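Local structure of Sso-CP2 metallo-carboxypetidase (Sulfolobus solfataricus, 4MMO) at residues A[67-72]-A[132-137]; A[161-166]-A[379-384]; A[175-180]-A[394-399]; A[346-351]-A[374-379]. The protein probably acts as a zinc-dependent carboxypeptidase of the M20 family, removing residues from the C-terminal end of peptides. One frame throughout, in Å; residues are numbered along the deposited sequence.

Contact 1: A[67-72]-A[132-137]; sequences LIYNHY and LYEGEE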
loop_
_atom_site.group_PDB
_atom_site.type_symbol
_atom_site.label_atom_id
_atom_site.label_comp_id
_atom_site.label_asym_id
_atom_site.label_seq_id
_atom_site.Cartn_x
_atom_site.Cartn_y
_atom_site.Cartn_z
ATOM N N LEU A 67 -20.522 33.772 17.099
ATOM C CA LEU A 67 -19.263 33.046 17.233
ATOM C C LEU A 67 -18.707 32.759 15.842
ATOM O O LEU A 67 -19.376 32.131 15.024
ATOM C CB LEU A 67 -19.483 31.735 17.998
ATOM C CG LEU A 67 -18.253 30.847 18.234
ATOM C CD1 LEU A 67 -17.175 31.595 18.999
ATOM C CD2 LEU A 67 -18.643 29.585 18.984
ATOM N N ILE A 68 -17.494 33.233 15.571
ATOM C CA ILE A 68 -16.864 33.029 14.268
ATOM C C ILE A 68 -15.702 32.041 14.378
ATOM O O ILE A 68 -14.774 32.254 15.151
ATOM C CB ILE A 68 -16.360 34.362 13.675
ATOM C CG1 ILE A 68 -17.542 35.314 13.469
ATOM C CG2 ILE A 68 -15.616 34.122 12.356
ATOM C CD1 ILE A 68 -17.182 36.646 12.835
ATOM N N TYR A 69 -15.769 30.970 13.593
ATOM C CA TYR A 69 -14.741 29.935 13.581
ATOM C C TYR A 69 -13.925 29.981 12.293
ATOM O O TYR A 69 -14.475 30.054 11.195
ATOM C CB TYR A 69 -15.376 28.546 13.743
ATOM C CG TYR A 69 -14.439 27.390 13.445
ATOM C CD1 TYR A 69 -14.295 26.906 12.152
ATOM C CD2 TYR A 69 -13.705 26.780 14.456
ATOM C CE1 TYR A 69 -13.445 25.856 11.870
ATOM C CE2 TYR A 69 -12.848 25.721 14.183
ATOM C CZ TYR A 69 -12.723 25.266 12.888
ATOM O OH TYR A 69 -11.873 24.221 12.599
ATOM N N ASN A 70 -12.605 29.938 12.445
ATOM C CA ASN A 70 -11.690 29.760 11.322
ATOM C C ASN A 70 -10.486 28.953 11.799
ATOM O O ASN A 70 -10.350 28.698 12.989
ATOM C CB ASN A 70 -11.240 31.111 10.762
ATOM C CG ASN A 70 -12.338 31.822 9.990
ATOM O OD1 ASN A 70 -12.926 32.788 10.473
ATOM N ND2 ASN A 70 -12.607 31.354 8.777
ATOM N N HIS A 71 -9.621 28.536 10.882
ATOM C CA HIS A 71 -8.405 27.826 11.276
ATOM C C HIS A 71 -7.189 28.383 10.557
ATOM O O HIS A 71 -7.230 28.632 9.351
ATOM C CB HIS A 71 -8.541 26.320 11.042
ATOM C CG HIS A 71 -8.727 25.939 9.606
ATOM N ND1 HIS A 71 -7.678 25.813 8.729
ATOM C CD2 HIS A 71 -9.850 25.649 8.907
ATOM C CE1 HIS A 71 -8.146 25.458 7.539
ATOM N NE2 HIS A 71 -9.456 25.353 7.623
ATOM N N TYR A 72 -6.113 28.589 11.315
ATOM C CA TYR A 72 -4.899 29.197 10.779
ATOM C C TYR A 72 -3.910 28.163 10.240
ATOM O O TYR A 72 -2.935 28.520 9.586
ATOM C CB TYR A 72 -4.225 30.091 11.828
ATOM C CG TYR A 72 -3.771 29.378 13.083
ATOM C CD1 TYR A 72 -2.507 28.797 13.162
ATOM C CD2 TYR A 72 -4.593 29.305 14.196
ATOM C CE1 TYR A 72 -2.088 28.152 14.311
ATOM C CE2 TYR A 72 -4.184 28.665 15.352
ATOM C CZ TYR A 72 -2.930 28.087 15.403
ATOM O OH TYR A 72 -2.524 27.451 16.553
ATOM N N LEU A 132 -12.798 32.413 17.291
ATOM C CA LEU A 132 -12.148 31.176 17.706
ATOM C C LEU A 132 -11.377 30.575 16.544
ATOM O O LEU A 132 -11.960 29.963 15.649
ATOM C CB LEU A 132 -13.177 30.172 18.233
ATOM C CG LEU A 132 -12.600 28.968 18.983
ATOM C CD1 LEU A 132 -11.924 29.420 20.253
ATOM C CD2 LEU A 132 -13.680 27.949 19.307
ATOM N N TYR A 133 -10.060 30.766 16.569
ATOM C CA TYR A 133 -9.177 30.262 15.529
ATOM C C TYR A 133 -8.337 29.095 16.048
ATOM O O TYR A 133 -7.516 29.278 16.951
ATOM C CB TYR A 133 -8.247 31.374 15.052
ATOM C CG TYR A 133 -8.953 32.620 14.566
ATOM C CD1 TYR A 133 -10.179 32.543 13.916
ATOM C CD2 TYR A 133 -8.386 33.874 14.749
ATOM C CE1 TYR A 133 -10.817 33.680 13.461
ATOM C CE2 TYR A 133 -9.013 35.014 14.302
ATOM C CZ TYR A 133 -10.232 34.913 13.657
ATOM O OH TYR A 133 -10.864 36.050 13.211
ATOM N N GLU A 134 -8.540 27.905 15.481
ATOM C CA GLU A 134 -7.766 26.725 15.873
ATOM C C GLU A 134 -6.642 26.440 14.879
ATOM O O GLU A 134 -6.601 27.015 13.788
ATOM C CB GLU A 134 -8.664 25.490 16.015
ATOM C CG GLU A 134 -9.152 24.877 14.694
ATOM C CD GLU A 134 -9.397 23.378 14.797
ATOM O OE1 GLU A 134 -8.619 22.686 15.490
ATOM O OE2 GLU A 134 -10.370 22.888 14.185
ATOM N N GLY A 135 -5.747 25.530 15.260
ATOM C CA GLY A 135 -4.591 25.195 14.446
ATOM C C GLY A 135 -4.494 23.720 14.098
ATOM O O GLY A 135 -3.427 23.256 13.701
ATOM N N GLU A 136 -5.601 22.988 14.228
ATOM C CA GLU A 136 -5.608 21.540 13.995
ATOM C C GLU A 136 -6.720 21.075 13.055
ATOM O O GLU A 136 -7.015 19.879 12.986
ATOM C CB GLU A 136 -5.761 20.796 15.324
ATOM C CG GLU A 136 -4.646 21.048 16.319
ATOM C CD GLU A 136 -4.870 20.330 17.638
ATOM O OE1 GLU A 136 -6.042 20.081 17.993
ATOM O OE2 GLU A 136 -3.874 20.017 18.322
ATOM N N GLU A 137 -7.344 22.003 12.340
ATOM C CA GLU A 137 -8.466 21.649 11.475
ATOM C C GLU A 137 -8.049 20.642 10.406
ATOM O O GLU A 137 -8.810 19.734 10.068
ATOM C CB GLU A 137 -9.058 22.894 10.816
ATOM C CG GLU A 137 -10.448 22.671 10.219
ATOM C CD GLU A 137 -10.426 22.040 8.840
ATOM O OE1 GLU A 137 -9.428 22.213 8.107
ATOM O OE2 GLU A 137 -11.419 21.368 8.485
HETATM O O HOH W 1 -12.086 35.540 11.056
#
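His71, at the C-terminal end of strand 65-71, is a zinc ligand with Asp104 and Glu163, and Glu137, a zinc-binding residue that holds no metal here, lies against its ring. CB of Glu137 sits over the imidazole face, 3.6 Å from the ring centroid of His71, a CH-pi contact. Bent at chi2 (-82°), the Glu137 chain then carries OE1 over the same face near its rim, 3.2 Å from NE2 of His71, with carboxylate and ring planes 22° apart; this is packing, not a hydrogen bond. His71 ND1 donates instead to the carbonyl of Asp73, which fixes the rotation of the ring. On the same side of the sheet Tyr69 OH gives its proton to Glu134 OE2 at 2.6 Å, in the plane of the phenol ring and on the anti lone pair of the carboxylate; Ser141 also bonds this oxygen. Behind these groups the two strands run parallel, with Leu132 N to Ile68 O at 2.9 Å and Tyr72 N to Glu134 O at 3.0 Å nearly along their C=O axes. On the other face of the sheet Asn70 and Tyr133 lie side by side, and a water accepts from Tyr133 OH and donates to Asn70 OD1, while Asn105 takes ND2. Past the strands, CA of Gly135 rests over the Tyr72 ring, 3.8 Å from its centroid. The strand ends thus present the metal site, as in other M20 peptidases, and the carboxylate over the imidazole would be expected to favour positive charge near the zinc.

Contact 2: A[161-166]-A[379-384]; sequences IMEGAG and GTQPMG. With SO4 (sulfate ion), chain D.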
loop_
_atom_site.group_PDB
_atom_site.type_symbol
_atom_site.label_atom_id
_atom_site.label_comp_id
_atom_site.label_asym_id
_atom_site.label_seq_id
_atom_site.Cartn_x
_atom_site.Cartn_y
_atom_site.Cartn_z
ATOM N N ILE A 161 -20.790 30.896 12.687
ATOM C CA ILE A 161 -20.405 30.667 11.301
ATOM C C ILE A 161 -19.091 29.888 11.256
ATOM O O ILE A 161 -18.130 30.213 11.955
ATOM C CB ILE A 161 -20.330 31.979 10.476
ATOM C CG1 ILE A 161 -19.276 32.937 11.033
ATOM C CG2 ILE A 161 -21.713 32.659 10.447
ATOM C CD1 ILE A 161 -18.955 34.084 10.092
ATOM N N MET A 162 -19.072 28.836 10.444
ATOM C CA MET A 162 -17.911 27.965 10.349
ATOM C C MET A 162 -16.869 28.584 9.418
ATOM O O MET A 162 -16.942 29.776 9.120
ATOM C CB MET A 162 -18.340 26.574 9.886
ATOM C CG MET A 162 -19.292 25.881 10.845
ATOM S SD MET A 162 -18.665 25.770 12.538
ATOM C CE MET A 162 -17.200 24.761 12.274
ATOM N N GLU A 163 -15.900 27.786 8.969
ATOM C CA GLU A 163 -14.723 28.328 8.290
ATOM C C GLU A 163 -15.097 29.072 7.004
ATOM O O GLU A 163 -14.385 29.982 6.573
ATOM C CB GLU A 163 -13.665 27.231 8.033
ATOM C CG GLU A 163 -13.827 26.400 6.763
ATOM C CD GLU A 163 -12.604 25.520 6.471
ATOM O OE1 GLU A 163 -11.941 25.732 5.436
ATOM O OE2 GLU A 163 -12.280 24.619 7.269
ATOM N N GLY A 164 -16.223 28.693 6.408
ATOM C CA GLY A 164 -16.723 29.362 5.219
ATOM C C GLY A 164 -16.733 28.473 3.992
ATOM O O GLY A 164 -16.400 27.288 4.063
ATOM N N ALA A 165 -17.113 29.054 2.858
ATOM C CA ALA A 165 -17.255 28.302 1.618
ATOM C C ALA A 165 -16.978 29.212 0.434
ATOM O O ALA A 165 -17.432 30.354 0.401
ATOM C CB ALA A 165 -18.658 27.715 1.519
ATOM N N GLY A 166 -16.238 28.698 -0.542
ATOM C CA GLY A 166 -15.863 29.477 -1.707
ATOM C C GLY A 166 -16.932 29.500 -2.785
ATOM O O GLY A 166 -18.034 28.977 -2.600
ATOM N N GLY A 379 -17.696 16.876 2.544
ATOM C CA GLY A 379 -16.577 16.733 3.456
ATOM C C GLY A 379 -16.951 16.980 4.904
ATOM O O GLY A 379 -18.135 17.033 5.255
ATOM N N THR A 380 -15.927 17.145 5.737
ATOM C CA THR A 380 -16.095 17.191 7.185
ATOM C C THR A 380 -15.459 18.440 7.779
ATOM O O THR A 380 -14.501 18.984 7.237
ATOM C CB THR A 380 -15.477 15.939 7.845
ATOM O OG1 THR A 380 -16.164 14.771 7.382
ATOM C CG2 THR A 380 -15.570 16.002 9.374
ATOM N N GLN A 381 -16.009 18.875 8.907
ATOM C CA GLN A 381 -15.570 20.075 9.598
ATOM C C GLN A 381 -16.114 19.938 11.022
ATOM O O GLN A 381 -17.103 19.237 11.229
ATOM C CB GLN A 381 -16.142 21.305 8.878
ATOM C CG GLN A 381 -15.543 22.641 9.276
ATOM C CD GLN A 381 -16.068 23.831 8.469
ATOM O OE1 GLN A 381 -15.728 24.975 8.772
ATOM N NE2 GLN A 381 -16.887 23.571 7.445
ATOM N N PRO A 382 -15.468 20.572 12.019
ATOM C CA PRO A 382 -15.941 20.344 13.395
ATOM C C PRO A 382 -17.210 21.124 13.779
ATOM O O PRO A 382 -17.371 21.538 14.929
ATOM C CB PRO A 382 -14.736 20.768 14.248
ATOM C CG PRO A 382 -14.020 21.764 13.412
ATOM C CD PRO A 382 -14.180 21.293 11.997
ATOM N N MET A 383 -18.115 21.295 12.819
ATOM C CA MET A 383 -19.396 21.947 13.059
ATOM C C MET A 383 -20.160 21.238 14.172
ATOM O O MET A 383 -20.853 21.876 14.967
ATOM C CB MET A 383 -20.220 21.928 11.773
ATOM C CG MET A 383 -21.447 22.815 11.775
ATOM S SD MET A 383 -22.076 23.011 10.093
ATOM C CE MET A 383 -23.596 23.905 10.385
ATOM N N GLY A 384 -20.014 19.918 14.228
ATOM C CA GLY A 384 -20.690 19.102 15.223
ATOM C C GLY A 384 -20.436 19.531 16.653
ATOM O O GLY A 384 -21.333 19.467 17.489
HETATM S S SO4 D . -12.428 17.235 4.816
HETATM O O1 SO4 D . -11.281 16.370 4.564
HETATM O O2 SO4 D . -12.087 18.241 5.836
HETATM O O3 SO4 D . -12.802 17.778 3.503
HETATM O O4 SO4 D . -13.552 16.457 5.321
#
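The loop after strand 159-161, which brings Glu163 to the zinc site of this M20 peptidase fold, packs on the turn that leads into helix 383-389. Gln381 makes the central link. From CB its chain runs extended, with CG anti to the backbone N (chi1 -167°), so that the amide reaches straight across. CG passes the methyl CE of Met162 at 4.0 Å, and CD touches CB of Met162 and CG of Glu163, both at 3.8 Å. At the tip, NE2 passes CB of Met162 at 4.1 Å, while OE1 accepts the backbone N-H of Glu163 at 2.8 Å, in the plane of the amide carbonyl and fairly straight at 158°. The carboxylate of Glu163 is turned 84° from that amide and ligates zinc with His71 and Asp104. Gln381 is therefore a second-shell residue, gripping the backbone of a metal ligand. Met162, bent at chi2 and chi3, folds its thioether over the start of the helix, where its CG meets CG of Met383 at 3.9 Å. At the other end of the turn a sulfate ion, probably from the crystallisation liquor, is also bound by Arg311 and by His197 of the second subunit; here its O4 accepts from Thr380 N at 2.5 Å.

Contact 3: A[175-180]-A[394-399]; sequences IVLGVK and DAVSAI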
loop_
_atom_site.group_PDB
_atom_site.type_symbol
_atom_site.label_atom_id
_atom_site.label_comp_id
_atom_site.label_asym_id
_atom_site.label_seq_id
_atom_site.Cartn_x
_atom_site.Cartn_y
_atom_site.Cartn_z
ATOM N N ILE A 175 -23.685 28.452 0.240
ATOM C CA ILE A 175 -24.163 28.443 1.615
ATOM C C ILE A 175 -24.329 26.985 2.011
ATOM O O ILE A 175 -25.062 26.239 1.360
ATOM C CB ILE A 175 -25.528 29.155 1.759
ATOM C CG1 ILE A 175 -25.506 30.540 1.100
ATOM C CG2 ILE A 175 -25.930 29.259 3.225
ATOM C CD1 ILE A 175 -24.559 31.521 1.726
ATOM N N VAL A 176 -23.646 26.583 3.076
ATOM C CA VAL A 176 -23.606 25.180 3.471
ATOM C C VAL A 176 -24.135 25.006 4.892
ATOM O O VAL A 176 -23.607 25.586 5.841
ATOM C CB VAL A 176 -22.181 24.635 3.351
ATOM C CG1 VAL A 176 -22.158 23.132 3.585
ATOM C CG2 VAL A 176 -21.610 24.971 1.969
ATOM N N LEU A 177 -25.176 24.191 5.024
ATOM C CA LEU A 177 -25.926 24.082 6.270
ATOM C C LEU A 177 -25.555 22.852 7.093
ATOM O O LEU A 177 -26.348 22.398 7.919
ATOM C CB LEU A 177 -27.425 24.035 5.963
ATOM C CG LEU A 177 -27.950 25.123 5.027
ATOM C CD1 LEU A 177 -29.459 25.009 4.891
ATOM C CD2 LEU A 177 -27.561 26.504 5.524
ATOM N N GLY A 178 -24.363 22.307 6.873
ATOM C CA GLY A 178 -23.950 21.137 7.625
ATOM C C GLY A 178 -22.702 20.451 7.107
ATOM O O GLY A 178 -22.031 20.942 6.204
ATOM N N VAL A 179 -22.395 19.303 7.698
ATOM C CA VAL A 179 -21.252 18.497 7.292
ATOM C C VAL A 179 -21.530 17.022 7.527
ATOM O O VAL A 179 -22.344 16.660 8.375
ATOM C CB VAL A 179 -19.990 18.859 8.098
ATOM C CG1 VAL A 179 -19.582 20.293 7.845
ATOM C CG2 VAL A 179 -20.220 18.631 9.589
ATOM N N LYS A 180 -20.840 16.167 6.783
ATOM C CA LYS A 180 -20.845 14.748 7.083
ATOM C C LYS A 180 -19.915 14.503 8.262
ATOM O O LYS A 180 -18.968 15.260 8.481
ATOM C CB LYS A 180 -20.399 13.937 5.871
ATOM C CG LYS A 180 -21.430 13.884 4.753
ATOM C CD LYS A 180 -21.081 12.805 3.747
ATOM C CE LYS A 180 -21.975 12.858 2.522
ATOM N NZ LYS A 180 -21.618 11.781 1.548
ATOM N N ASP A 394 -28.164 27.394 15.435
ATOM C CA ASP A 394 -28.095 28.279 14.279
ATOM C C ASP A 394 -26.659 28.359 13.788
ATOM O O ASP A 394 -25.891 29.223 14.216
ATOM C CB ASP A 394 -28.631 29.671 14.627
ATOM C CG ASP A 394 -30.103 29.649 15.021
ATOM O OD1 ASP A 394 -30.807 28.694 14.638
ATOM O OD2 ASP A 394 -30.558 30.584 15.713
ATOM N N ALA A 395 -26.308 27.439 12.895
ATOM C CA ALA A 395 -24.960 27.356 12.352
ATOM C C ALA A 395 -24.998 27.304 10.831
ATOM O O ALA A 395 -25.905 26.724 10.243
ATOM C CB ALA A 395 -24.243 26.134 12.905
ATOM N N VAL A 396 -24.000 27.916 10.206
ATOM C CA VAL A 396 -23.875 27.924 8.755
ATOM C C VAL A 396 -22.398 28.014 8.371
ATOM O O VAL A 396 -21.575 28.490 9.154
ATOM C CB VAL A 396 -24.637 29.121 8.139
ATOM C CG1 VAL A 396 -24.076 30.437 8.655
ATOM C CG2 VAL A 396 -24.602 29.077 6.614
ATOM N N SER A 397 -22.070 27.545 7.173
ATOM C CA SER A 397 -20.742 27.739 6.615
ATOM C C SER A 397 -20.859 28.520 5.316
ATOM O O SER A 397 -21.317 27.997 4.298
ATOM C CB SER A 397 -20.047 26.404 6.368
ATOM O OG SER A 397 -18.692 26.613 6.004
ATOM N N ALA A 398 -20.442 29.779 5.365
ATOM C CA ALA A 398 -20.546 30.665 4.220
ATOM C C ALA A 398 -19.567 31.815 4.367
ATOM O O ALA A 398 -19.081 32.073 5.466
ATOM C CB ALA A 398 -21.940 31.200 4.122
ATOM N N ILE A 399 -19.361 32.529 3.262
ATOM C CA ILE A 399 -18.295 33.519 3.081
ATOM C C ILE A 399 -17.018 32.786 2.704
ATOM O O ILE A 399 -16.597 31.864 3.400
ATOM C CB ILE A 399 -18.043 34.420 4.312
ATOM C CG1 ILE A 399 -19.347 35.083 4.770
ATOM C CG2 ILE A 399 -16.999 35.479 3.974
ATOM C CD1 ILE A 399 -19.246 35.790 6.107
#
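Ile175 and Val396 cross obliquely, methyl to methyl, beside a short antiparallel bridge between the end of strand 174-176 and segment 394-399, which holds strand 395-396. In each residue CG2 is the branch anti to the backbone N, and these two methyls meet at 3.6 Å. The other arm of Ile175 turns back at chi2 (-64°) and sets CD1 against CB of Ala398, also at 3.6 Å. Leu177 points its CB away from the partner segment, yet its CD2 swings round to touch CG2 of Val396 at 4.1 Å, again obliquely. One valine methyl is thus shared by two aliphatic side chains, and Met359 of helix 354-367 packs on Ile175 and Ala398. Val176 and Ser397 form the hydrogen-bonded pair, their CB atoms 4.1 Å apart. Ser397 N donates to Val176 O at 2.8 Å in the carbonyl plane, whereas Val176 N reaches Ser397 O at 3.0 Å from 28° above that plane. The hydroxyl of Ser397, anti to its backbone N, has a weak hydrogen bond from Gly164 N, next to the zinc ligand Glu163. Val176 therefore ties one edge of the two-strand sheet 174-176/372-374 to the 395-396 end of the six-strand sheet. Two reciprocal amide bonds satisfy buried backbone polar groups, and the surrounding contacts are aliphatic, so the join combines one polar bridge with hydrophobic packing.

Contact 4: A[346-351]-A[374-379]; sequences PVRTSV and IPNSAG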
loop_
_atom_site.group_PDB
_atom_site.type_symbol
_atom_site.label_atom_id
_atom_site.label_comp_id
_atom_site.label_asym_id
_atom_site.label_seq_id
_atom_site.Cartn_x
_atom_site.Cartn_y
_atom_site.Cartn_z
ATOM N N PRO A 346 -21.937 14.156 12.234
ATOM C CA PRO A 346 -22.618 14.812 11.113
ATOM C C PRO A 346 -23.562 15.895 11.621
ATOM O O PRO A 346 -23.977 15.834 12.780
ATOM C CB PRO A 346 -23.417 13.675 10.478
ATOM C CG PRO A 346 -23.690 12.747 11.604
ATOM C CD PRO A 346 -22.465 12.803 12.476
ATOM N N VAL A 347 -23.895 16.861 10.767
ATOM C CA VAL A 347 -24.716 18.003 11.158
ATOM C C VAL A 347 -25.542 18.498 9.981
ATOM O O VAL A 347 -25.064 18.524 8.848
ATOM C CB VAL A 347 -23.845 19.188 11.632
ATOM C CG1 VAL A 347 -24.701 20.420 11.934
ATOM C CG2 VAL A 347 -23.039 18.814 12.849
ATOM N N ARG A 348 -26.776 18.899 10.270
ATOM C CA ARG A 348 -27.624 19.597 9.312
ATOM C C ARG A 348 -28.492 20.590 10.065
ATOM O O ARG A 348 -29.186 20.215 11.008
ATOM C CB ARG A 348 -28.508 18.617 8.551
ATOM C CG ARG A 348 -27.860 18.054 7.316
ATOM C CD ARG A 348 -28.755 17.050 6.635
ATOM N NE ARG A 348 -28.020 16.301 5.623
ATOM C CZ ARG A 348 -28.300 15.057 5.250
ATOM N NH1 ARG A 348 -29.314 14.398 5.799
ATOM N NH2 ARG A 348 -27.562 14.471 4.321
ATOM N N THR A 349 -28.448 21.852 9.652
ATOM C CA THR A 349 -29.202 22.901 10.329
ATOM C C THR A 349 -30.232 23.516 9.392
ATOM O O THR A 349 -30.230 23.258 8.187
ATOM C CB THR A 349 -28.273 24.006 10.864
ATOM O OG1 THR A 349 -27.663 24.696 9.769
ATOM C CG2 THR A 349 -27.196 23.409 11.757
ATOM N N SER A 350 -31.103 24.344 9.956
ATOM C CA SER A 350 -32.228 24.899 9.217
ATOM C C SER A 350 -31.835 26.038 8.281
ATOM O O SER A 350 -30.999 26.879 8.611
ATOM C CB SER A 350 -33.295 25.399 10.190
ATOM O OG SER A 350 -34.217 26.240 9.523
ATOM N N VAL A 351 -32.467 26.065 7.114
ATOM C CA VAL A 351 -32.296 27.158 6.169
ATOM C C VAL A 351 -33.021 28.412 6.668
ATOM O O VAL A 351 -32.806 29.511 6.158
ATOM C CB VAL A 351 -32.828 26.755 4.768
ATOM C CG1 VAL A 351 -34.359 26.638 4.776
ATOM C CG2 VAL A 351 -32.354 27.733 3.695
ATOM N N ILE A 374 -26.759 24.264 -0.043
ATOM C CA ILE A 374 -26.795 22.808 0.112
ATOM C C ILE A 374 -26.935 22.434 1.587
ATOM O O ILE A 374 -26.468 23.164 2.461
ATOM C CB ILE A 374 -25.557 22.136 -0.504
ATOM C CG1 ILE A 374 -24.273 22.749 0.057
ATOM C CG2 ILE A 374 -25.599 22.273 -2.016
ATOM C CD1 ILE A 374 -23.011 22.017 -0.365
ATOM N N PRO A 375 -27.591 21.298 1.871
ATOM C CA PRO A 375 -27.883 20.937 3.263
ATOM C C PRO A 375 -26.636 20.539 4.055
ATOM O O PRO A 375 -26.647 20.605 5.285
ATOM C CB PRO A 375 -28.838 19.749 3.121
ATOM C CG PRO A 375 -28.500 19.146 1.805
ATOM C CD PRO A 375 -28.078 20.281 0.921
ATOM N N ASN A 376 -25.583 20.129 3.355
ATOM C CA ASN A 376 -24.310 19.792 3.987
ATOM C C ASN A 376 -23.239 19.576 2.934
ATOM O O ASN A 376 -23.548 19.297 1.778
ATOM C CB ASN A 376 -24.435 18.533 4.847
ATOM C CG ASN A 376 -24.828 17.312 4.037
ATOM O OD1 ASN A 376 -26.013 17.027 3.859
ATOM N ND2 ASN A 376 -23.833 16.581 3.545
ATOM N N SER A 377 -21.979 19.708 3.337
ATOM C CA SER A 377 -20.862 19.454 2.439
ATOM C C SER A 377 -20.605 17.955 2.343
ATOM O O SER A 377 -21.034 17.185 3.203
ATOM C CB SER A 377 -19.605 20.165 2.940
ATOM O OG SER A 377 -19.308 19.790 4.274
ATOM N N ALA A 378 -19.914 17.546 1.287
ATOM C CA ALA A 378 -19.520 16.153 1.132
ATOM C C ALA A 378 -18.412 15.836 2.128
ATOM O O ALA A 378 -18.219 14.684 2.516
ATOM C CB ALA A 378 -19.047 15.897 -0.288
ATOM N N GLY A 379 -17.696 16.876 2.544
ATOM C CA GLY A 379 -16.577 16.733 3.456
ATOM C C GLY A 379 -16.951 16.980 4.904
ATOM O O GLY A 379 -18.135 17.033 5.255
HETATM O O HOH W 2 -29.069 21.116 6.257
#
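Extended backbone at Val347 and Arg348, the end of strand 337-348, passes the irregular segment 374-379 with no direct backbone hydrogen bond between them; the CA atoms of Arg348 and Pro375 approach to 6.2 Å. A water lies between the chains, 3.1 Å from Thr349 O and 2.7 Å from Pro375 O. Arg348 spans the gap. Its CG, anti to the carbonyl carbon, lies 3.5 Å from Pro375 O, and the chain then stretches out to NE. The guanidinium grips Asn376 side-on: NE donates to OD1 at 2.8 Å and NH2 to the same OD1 at 3.0 Å. That oxygen is within 6° of the guanidinium plane, but the two donors stand above the plane of its carbonyl, the flat groups being tilted 38° to each other. Asn376 CG takes the crowded position between backbone N and carbonyl carbon (chi1 62°), and ND2 donates to Ser377 O at 2.9 Å and also to Leu277 O. This fixes which end of the amide faces the arginine. Beyond Asn376 the guanidinium has a long, weak ion pair with Glu241 and a weak bond to Leu277 O; the link itself pairs a charged donor with a neutral amide oxygen, which the positive charge would polarise.

Contacts 1 and 2 hold zinc ligands, contact 3 backs them, and contact 4 lies farther off, by the antiparallel sheet. Contact 1 closes before the others open along the chain; contacts 2 and 3 cross, and contact 4 is nested within the loops closed by both. Contacts 1 and 2 have centres 10 Å apart and join where strand 159-161 pairs with strand 65-71, so His71 and Glu163 meet at one zinc. Contacts 2 and 3 (centres 6 Å apart) meet through the backbones of Met162 and Val396. Contact 4 (centre 6 Å from that of contact 3 and 19 Å from that of contact 1) includes the end of strand 337-348, the sheet neighbour of strand 178-190. The series connects the zinc-binding sheet to the antiparallel sheet.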